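Local structure of actinorhodin polyketide putative beta-ketoacyl synthase 2 (Streptomyces coelicolor A3, 1TQY) at residues L12-G17 with H256-E261; A231-G236 with R340-G345. The protein serves as the chain length factor of the actinorhodin polyketide synthase, a ketosynthase-like subunit thought to influence how long the polyketide chain grows. All coordinates share one frame; numbering follows the deposited sequence.

Contact 1: residues L12-G17 with H256-E261; sequences LITGVG and HDAYGE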
ATOM      1  N   LEU B  12      21.530  -2.803   7.698  1.00 31.74           N
ATOM      2  CA  LEU B  12      22.034  -1.518   8.152  1.00 31.35           C
ATOM      3  C   LEU B  12      21.411  -0.340   7.412  1.00 31.41           C
ATOM      4  O   LEU B  12      20.902  -0.488   6.304  1.00 31.11           O
ATOM      5  CB  LEU B  12      23.556  -1.470   7.980  1.00 32.02           C
ATOM      6  CG  LEU B  12      24.350  -2.656   8.543  1.00 32.88           C
ATOM      7  CD1 LEU B  12      25.800  -2.537   8.117  1.00 32.32           C
ATOM      8  CD2 LEU B  12      24.238  -2.687  10.059  1.00 32.13           C
ATOM      9  N   ILE B  13      21.444   0.823   8.057  1.00 29.31           N
ATOM     10  CA  ILE B  13      20.940   2.066   7.483  1.00 28.76           C
ATOM     11  C   ILE B  13      22.233   2.772   7.066  1.00 29.20           C
ATOM     12  O   ILE B  13      22.967   3.282   7.921  1.00 28.59           O
ATOM     13  CB  ILE B  13      20.247   2.968   8.543  1.00 29.65           C
ATOM     14  CG1 ILE B  13      19.269   2.154   9.397  1.00 29.86           C
ATOM     15  CG2 ILE B  13      19.554   4.146   7.850  1.00 27.52           C
ATOM     16  CD1 ILE B  13      18.053   1.679   8.678  1.00 29.87           C
ATOM     17  N   THR B  14      22.515   2.800   5.770  1.00 27.29           N
ATOM     18  CA  THR B  14      23.747   3.416   5.282  1.00 27.98           C
ATOM     19  C   THR B  14      23.594   4.844   4.778  1.00 27.72           C
ATOM     20  O   THR B  14      24.564   5.603   4.746  1.00 29.34           O
ATOM     21  CB  THR B  14      24.364   2.578   4.148  1.00 27.41           C
ATOM     22  OG1 THR B  14      23.371   2.332   3.148  1.00 26.39           O
ATOM     23  CG2 THR B  14      24.875   1.247   4.679  1.00 29.34           C
ATOM     24  N   GLY B  15      22.383   5.205   4.376  1.00 27.10           N
ATOM     25  CA  GLY B  15      22.164   6.549   3.883  1.00 27.06           C
ATOM     26  C   GLY B  15      20.795   7.090   4.236  1.00 27.46           C
ATOM     27  O   GLY B  15      19.806   6.361   4.212  1.00 27.54           O
ATOM     28  N   VAL B  16      20.727   8.369   4.575  1.00 26.39           N
ATOM     29  CA  VAL B  16      19.444   8.963   4.917  1.00 27.28           C
ATOM     30  C   VAL B  16      19.200  10.250   4.140  1.00 26.71           C
ATOM     31  O   VAL B  16      20.138  10.930   3.727  1.00 24.94           O
ATOM     32  CB  VAL B  16      19.340   9.242   6.446  1.00 25.85           C
ATOM     33  CG1 VAL B  16      19.704   7.979   7.229  1.00 26.47           C
ATOM     34  CG2 VAL B  16      20.236  10.399   6.840  1.00 26.14           C
ATOM     35  N   GLY B  17      17.926  10.551   3.915  1.00 26.24           N
ATOM     36  CA  GLY B  17      17.550  11.755   3.197  1.00 25.89           C
ATOM     37  C   GLY B  17      16.345  12.369   3.884  1.00 26.93           C
ATOM     38  O   GLY B  17      15.282  11.745   3.947  1.00 27.38           O
ATOM     39  N   HIS B 256      31.691   0.862   4.702  1.00 50.09           N
ATOM     40  CA  HIS B 256      31.932   0.353   6.051  1.00 51.36           C
ATOM     41  C   HIS B 256      31.366   1.292   7.106  1.00 51.50           C
ATOM     42  O   HIS B 256      31.481   1.044   8.306  1.00 51.31           O
ATOM     43  CB  HIS B 256      33.432   0.185   6.300  1.00 51.99           C
ATOM     44  CG  HIS B 256      34.125  -0.645   5.267  1.00 52.70           C
ATOM     45  ND1 HIS B 256      34.361  -0.194   3.986  1.00 53.08           N
ATOM     46  CD2 HIS B 256      34.610  -1.907   5.317  1.00 53.06           C
ATOM     47  CE1 HIS B 256      34.961  -1.142   3.290  1.00 52.84           C
ATOM     48  NE2 HIS B 256      35.124  -2.193   4.074  1.00 53.81           N
ATOM     49  N   ASP B 257      30.759   2.378   6.656  1.00 51.07           N
ATOM     50  CA  ASP B 257      30.193   3.335   7.583  1.00 51.17           C
ATOM     51  C   ASP B 257      28.671   3.352   7.445  1.00 49.19           C
ATOM     52  O   ASP B 257      28.139   3.361   6.333  1.00 49.35           O
ATOM     53  CB  ASP B 257      30.799   4.715   7.308  1.00 54.58           C
ATOM     54  CG  ASP B 257      30.443   5.732   8.365  1.00 58.12           C
ATOM     55  OD1 ASP B 257      30.445   5.372   9.567  1.00 60.51           O
ATOM     56  OD2 ASP B 257      30.182   6.901   7.990  1.00 59.30           O
ATOM     57  N   ALA B 258      27.972   3.328   8.576  1.00 45.92           N
ATOM     58  CA  ALA B 258      26.513   3.347   8.569  1.00 43.36           C
ATOM     59  C   ALA B 258      25.966   4.105   9.776  1.00 40.86           C
ATOM     60  O   ALA B 258      26.726   4.564  10.623  1.00 40.96           O
ATOM     61  CB  ALA B 258      25.965   1.919   8.540  1.00 42.65           C
ATOM     62  N   TYR B 259      24.646   4.241   9.842  1.00 38.61           N
ATOM     63  CA  TYR B 259      23.998   4.956  10.936  1.00 36.04           C
ATOM     64  C   TYR B 259      23.612   4.016  12.068  1.00 35.11           C
ATOM     65  O   TYR B 259      23.610   4.402  13.232  1.00 35.62           O
ATOM     66  CB  TYR B 259      22.752   5.667  10.414  1.00 33.99           C
ATOM     67  CG  TYR B 259      23.047   6.850   9.523  1.00 34.04           C
ATOM     68  CD1 TYR B 259      23.069   8.143  10.038  1.00 33.79           C
ATOM     69  CD2 TYR B 259      23.306   6.680   8.161  1.00 34.07           C
ATOM     70  CE1 TYR B 259      23.338   9.239   9.219  1.00 34.99           C
ATOM     71  CE2 TYR B 259      23.578   7.771   7.336  1.00 34.26           C
ATOM     72  CZ  TYR B 259      23.590   9.044   7.872  1.00 34.84           C
ATOM     73  OH  TYR B 259      23.843  10.131   7.072  1.00 36.05           O
ATOM     74  N   GLY B 260      23.273   2.786  11.714  1.00 33.86           N
ATOM     75  CA  GLY B 260      22.884   1.829  12.720  1.00 32.82           C
ATOM     76  C   GLY B 260      22.275   0.611  12.072  1.00 32.80           C
ATOM     77  O   GLY B 260      22.255   0.483  10.843  1.00 32.15           O
ATOM     78  N   GLU B 261      21.771  -0.285  12.911  1.00 32.28           N
ATOM     79  CA  GLU B 261      21.153  -1.520  12.459  1.00 33.22           C
ATOM     80  C   GLU B 261      19.672  -1.516  12.794  1.00 32.63           C
ATOM     81  O   GLU B 261      19.263  -1.020  13.843  1.00 32.28           O
ATOM     82  CB  GLU B 261      21.814  -2.713  13.158  1.00 34.79           C
ATOM     83  CG  GLU B 261      21.193  -4.060  12.821  1.00 38.42           C
ATOM     84  CD  GLU B 261      21.601  -5.160  13.796  1.00 41.87           C
ATOM     85  OE1 GLU B 261      22.664  -5.026  14.442  1.00 44.49           O
ATOM     86  OE2 GLU B 261      20.863  -6.163  13.905  1.00 42.57           O
TER

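Contact 2: residues A231-G236 with R340-G345; sequences AGYVPG and RLYSGG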
ATOM      1  N   ALA B 231      -3.996  19.246  22.905  1.00 23.69           N
ATOM      2  CA  ALA B 231      -5.296  19.516  22.317  1.00 23.89           C
ATOM      3  C   ALA B 231      -5.344  19.196  20.825  1.00 23.70           C
ATOM      4  O   ALA B 231      -6.006  19.889  20.060  1.00 24.48           O
ATOM      5  CB  ALA B 231      -5.681  20.977  22.553  1.00 23.41           C
ATOM      6  N   GLY B 232      -4.651  18.137  20.420  1.00 23.51           N
ATOM      7  CA  GLY B 232      -4.648  17.758  19.019  1.00 23.53           C
ATOM      8  C   GLY B 232      -3.269  17.865  18.408  1.00 23.72           C
ATOM      9  O   GLY B 232      -2.400  18.543  18.951  1.00 24.63           O
ATOM     10  N   TYR B 233      -3.051  17.201  17.277  1.00 23.47           N
ATOM     11  CA  TYR B 233      -1.750  17.261  16.638  1.00 22.22           C
ATOM     12  C   TYR B 233      -1.772  18.298  15.528  1.00 23.20           C
ATOM     13  O   TYR B 233      -2.841  18.693  15.053  1.00 22.59           O
ATOM     14  CB  TYR B 233      -1.363  15.882  16.075  1.00 22.81           C
ATOM     15  CG  TYR B 233      -2.108  15.459  14.825  1.00 23.31           C
ATOM     16  CD1 TYR B 233      -1.631  15.795  13.552  1.00 21.99           C
ATOM     17  CD2 TYR B 233      -3.284  14.706  14.914  1.00 22.12           C
ATOM     18  CE1 TYR B 233      -2.306  15.384  12.400  1.00 22.45           C
ATOM     19  CE2 TYR B 233      -3.967  14.294  13.772  1.00 21.68           C
ATOM     20  CZ  TYR B 233      -3.472  14.634  12.516  1.00 21.45           C
ATOM     21  OH  TYR B 233      -4.132  14.208  11.387  1.00 22.35           O
ATOM     22  N   VAL B 234      -0.588  18.763  15.145  1.00 21.69           N
ATOM     23  CA  VAL B 234      -0.459  19.720  14.054  1.00 21.92           C
ATOM     24  C   VAL B 234       0.025  18.918  12.839  1.00 21.71           C
ATOM     25  O   VAL B 234       1.002  18.184  12.939  1.00 22.73           O
ATOM     26  CB  VAL B 234       0.580  20.831  14.387  1.00 21.78           C
ATOM     27  CG1 VAL B 234       0.841  21.681  13.142  1.00 19.82           C
ATOM     28  CG2 VAL B 234       0.036  21.739  15.514  1.00 22.37           C
ATOM     29  N   PRO B 235      -0.671  19.017  11.694  1.00 22.42           N
ATOM     30  CA  PRO B 235      -0.281  18.289  10.473  1.00 22.71           C
ATOM     31  C   PRO B 235       1.024  18.877   9.932  1.00 22.44           C
ATOM     32  O   PRO B 235       1.348  20.036  10.197  1.00 23.63           O
ATOM     33  CB  PRO B 235      -1.420  18.585   9.501  1.00 21.76           C
ATOM     34  CG  PRO B 235      -2.548  19.016  10.375  1.00 25.50           C
ATOM     35  CD  PRO B 235      -1.904  19.788  11.471  1.00 22.11           C
ATOM     36  N   GLY B 236       1.762  18.090   9.162  1.00 21.53           N
ATOM     37  CA  GLY B 236       2.993  18.583   8.568  1.00 21.75           C
ATOM     38  C   GLY B 236       3.171  17.920   7.215  1.00 21.04           C
ATOM     39  O   GLY B 236       2.397  17.031   6.873  1.00 20.47           O
ATOM     40  N   ARG B 340       2.973  16.003  12.555  1.00 22.85           N
ATOM     41  CA  ARG B 340       2.848  14.603  12.152  1.00 23.13           C
ATOM     42  C   ARG B 340       2.902  14.533  10.627  1.00 23.21           C
ATOM     43  O   ARG B 340       2.076  15.142   9.940  1.00 22.16           O
ATOM     44  CB  ARG B 340       1.527  14.010  12.664  1.00 22.64           C
ATOM     45  CG  ARG B 340       1.430  13.896  14.198  1.00 23.39           C
ATOM     46  CD  ARG B 340       0.193  13.109  14.660  1.00 22.14           C
ATOM     47  NE  ARG B 340       0.245  11.672  14.383  1.00 24.76           N
ATOM     48  CZ  ARG B 340       0.924  10.781  15.102  1.00 24.90           C
ATOM     49  NH1 ARG B 340       1.628  11.171  16.155  1.00 25.65           N
ATOM     50  NH2 ARG B 340       0.880   9.496  14.780  1.00 24.90           N
ATOM     51  N   LEU B 341       3.865  13.780  10.106  1.00 22.47           N
ATOM     52  CA  LEU B 341       4.046  13.676   8.667  1.00 22.14           C
ATOM     53  C   LEU B 341       3.458  12.402   8.068  1.00 22.21           C
ATOM     54  O   LEU B 341       3.802  12.006   6.955  1.00 19.07           O
ATOM     55  CB  LEU B 341       5.538  13.790   8.326  1.00 21.19           C
ATOM     56  CG  LEU B 341       6.321  14.890   9.064  1.00 24.76           C
ATOM     57  CD1 LEU B 341       7.762  14.819   8.594  1.00 23.39           C
ATOM     58  CD2 LEU B 341       5.734  16.303   8.789  1.00 22.29           C
ATOM     59  N   TYR B 342       2.573  11.752   8.816  1.00 21.84           N
ATOM     60  CA  TYR B 342       1.901  10.556   8.328  1.00 21.65           C
ATOM     61  C   TYR B 342       2.875   9.470   7.881  1.00 21.79           C
ATOM     62  O   TYR B 342       3.601   8.915   8.707  1.00 21.02           O
ATOM     63  CB  TYR B 342       0.952  10.952   7.186  1.00 21.88           C
ATOM     64  CG  TYR B 342      -0.099  11.963   7.612  1.00 25.09           C
ATOM     65  CD1 TYR B 342      -1.131  11.601   8.479  1.00 25.76           C
ATOM     66  CD2 TYR B 342      -0.029  13.298   7.200  1.00 24.96           C
ATOM     67  CE1 TYR B 342      -2.063  12.538   8.931  1.00 24.79           C
ATOM     68  CE2 TYR B 342      -0.960  14.243   7.648  1.00 25.77           C
ATOM     69  CZ  TYR B 342      -1.970  13.853   8.515  1.00 25.70           C
ATOM     70  OH  TYR B 342      -2.869  14.793   8.985  1.00 23.63           O
ATOM     71  N   SER B 343       2.908   9.166   6.586  1.00 22.14           N
ATOM     72  CA  SER B 343       3.811   8.133   6.123  1.00 23.53           C
ATOM     73  C   SER B 343       5.254   8.593   6.270  1.00 23.91           C
ATOM     74  O   SER B 343       6.181   7.789   6.180  1.00 23.38           O
ATOM     75  CB  SER B 343       3.502   7.738   4.668  1.00 25.55           C
ATOM     76  OG  SER B 343       4.078   8.646   3.739  1.00 29.63           O
ATOM     77  N   GLY B 344       5.449   9.886   6.522  1.00 24.40           N
ATOM     78  CA  GLY B 344       6.799  10.401   6.700  1.00 23.09           C
ATOM     79  C   GLY B 344       7.264  10.376   8.152  1.00 24.16           C
ATOM     80  O   GLY B 344       8.460  10.379   8.432  1.00 23.31           O
ATOM     81  N   GLY B 345       6.312  10.308   9.080  1.00 24.15           N
ATOM     82  CA  GLY B 345       6.639  10.330  10.500  1.00 23.93           C
ATOM     83  C   GLY B 345       7.506   9.220  11.062  1.00 23.61           C
ATOM     84  O   GLY B 345       8.451   9.487  11.806  1.00 24.08           O
TER

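Contact 1: residues L12-G17 with H256-E261
Ile-13 holds Tyr-259 and Gly-260 with both ends of its backbone where strand 11-20 meets the start of strand 260-269, an antiparallel pairing inside the thiolase fold. Tyr-259 N gives a short, nearly straight bond to Ile-13 O (2.7 Å, 174° at the hydrogen), and Ile-13 N returns one to Gly-260 O (2.9 Å). Two residues thus face one, and with the helix-like backbone angles of Tyr-259 this is consistent with a classic beta bulge. Beyond it Leu-12 pairs with Glu-261 as a non-hydrogen-bonded pair, and Leu-12 CD2 lies 3.9 Å from Glu-261 CB. Toward residue 257, Ala-258 CB rests 3.4 Å from Ile-13 O and also meets Leu-12 CB and Thr-14 CG2; the chains separate beyond Thr-14 and Ala-258.

The Tyr-259 ring packs against the strand where the two chains part. CG stands anti to its own carbonyl carbon (chi1 -71°), and the ring lies beside residues 13-16 with one edge turned to their backbone: Ile-13 O lies in the ring plane, and Thr-14 O is 3.5 Å from Tyr-259 CE2. Val-16 crosses obliquely and takes one face. Its CG1 sits over the middle of the Tyr-259 ring, 3.9 Å from the centroid and 12° off the normal, a CH-pi contact, while its CG2 reaches the phenol end, 3.6 Å from Tyr-259 OH.

Leu-354 of helix 345-359 packs on both Ile-13 and Tyr-259. Thr-14 OG1 bonds to Glu-245 OE2 on the neighbouring strand 238-246. The far end of the tyrosine is held by Asp-93, whose OD1 is hydrogen-bonded to both Tyr-259 OH and Val-16 N.

Contact 2: residues A231-G236 with R340-G345
Tyr-233 and Tyr-342 meet through their hydroxyls, Tyr-233 OH to Tyr-342 OH 2.8 Å, where two buried loops of the ketosynthase (thiolase) fold come together. The Tyr-342 hydroxyl approaches at the edge of the Tyr-233 ring, in its plane, and the two side chains cross at about a right angle. Tyr-342 OH is also hydrogen-bonded to Gln-207 OE1 of helix 201-208, so this buried oxygen has two polar partners, and each tyrosine also packs against an aromatic side chain of the partner protein's chain.

The backbones join at a single bridge centred on Pro-235 and Arg-340. Arg-340 N donates to Val-234 O (3.0 Å, 158°), and a weak, bent bond runs from Gly-236 N to Arg-340 O (3.1 Å).

The Arg-340 side chain crosses that of Tyr-233 at about a right angle, with the guanidinium plane turned 70° from the ring. Its CD sits over the ring face, 3.7 Å from the Tyr-233 centroid, a CH-pi contact that presses close toward one end: Arg-340 CD is 3.3 Å from Tyr-233 CG. The arginine bends at chi3 (71°), which turns NE off the line of the chain; Arg-340 CZ is 5.8 Å from the centroid of the Tyr-233 ring, at most a weak cation-pi attraction. The charge has its main partner in Asp-305, whose OD1 forms a salt bridge with Arg-340 NH2. By family comparison, Arg-340 probably occupies the place of an active-site histidine of true ketosynthases, and Gln-169, which its side chain touches, probably that of their catalytic cysteine.

Leu-341 starts away from residues 231-236, but its end turns back to Gly-236, which has no side chain to intervene: Leu-341 CD2 is 3.4 Å from Gly-236 C.

How the contacts relate
From the N terminus the chain enters strand 11-20 with residues 12-17, runs on to the loop 231-236, then closes contact 1 when 256-261 returns beside the first strand, 239 residues later. Contact 2 closes only afterwards, when 340-345 reaches the loop 231-236. The segments therefore alternate, and the two closures cross instead of nesting. Contact 1 joins strands 11-20 and 260-269, and contact 2 joins the loop before strand 238-246 to the one before helix 345-359. Their centres are 25 Å apart and their nearest atoms about 8 Å. Helix 345-359 links them: it begins at contact 2 and carries Leu-354 to contact 1.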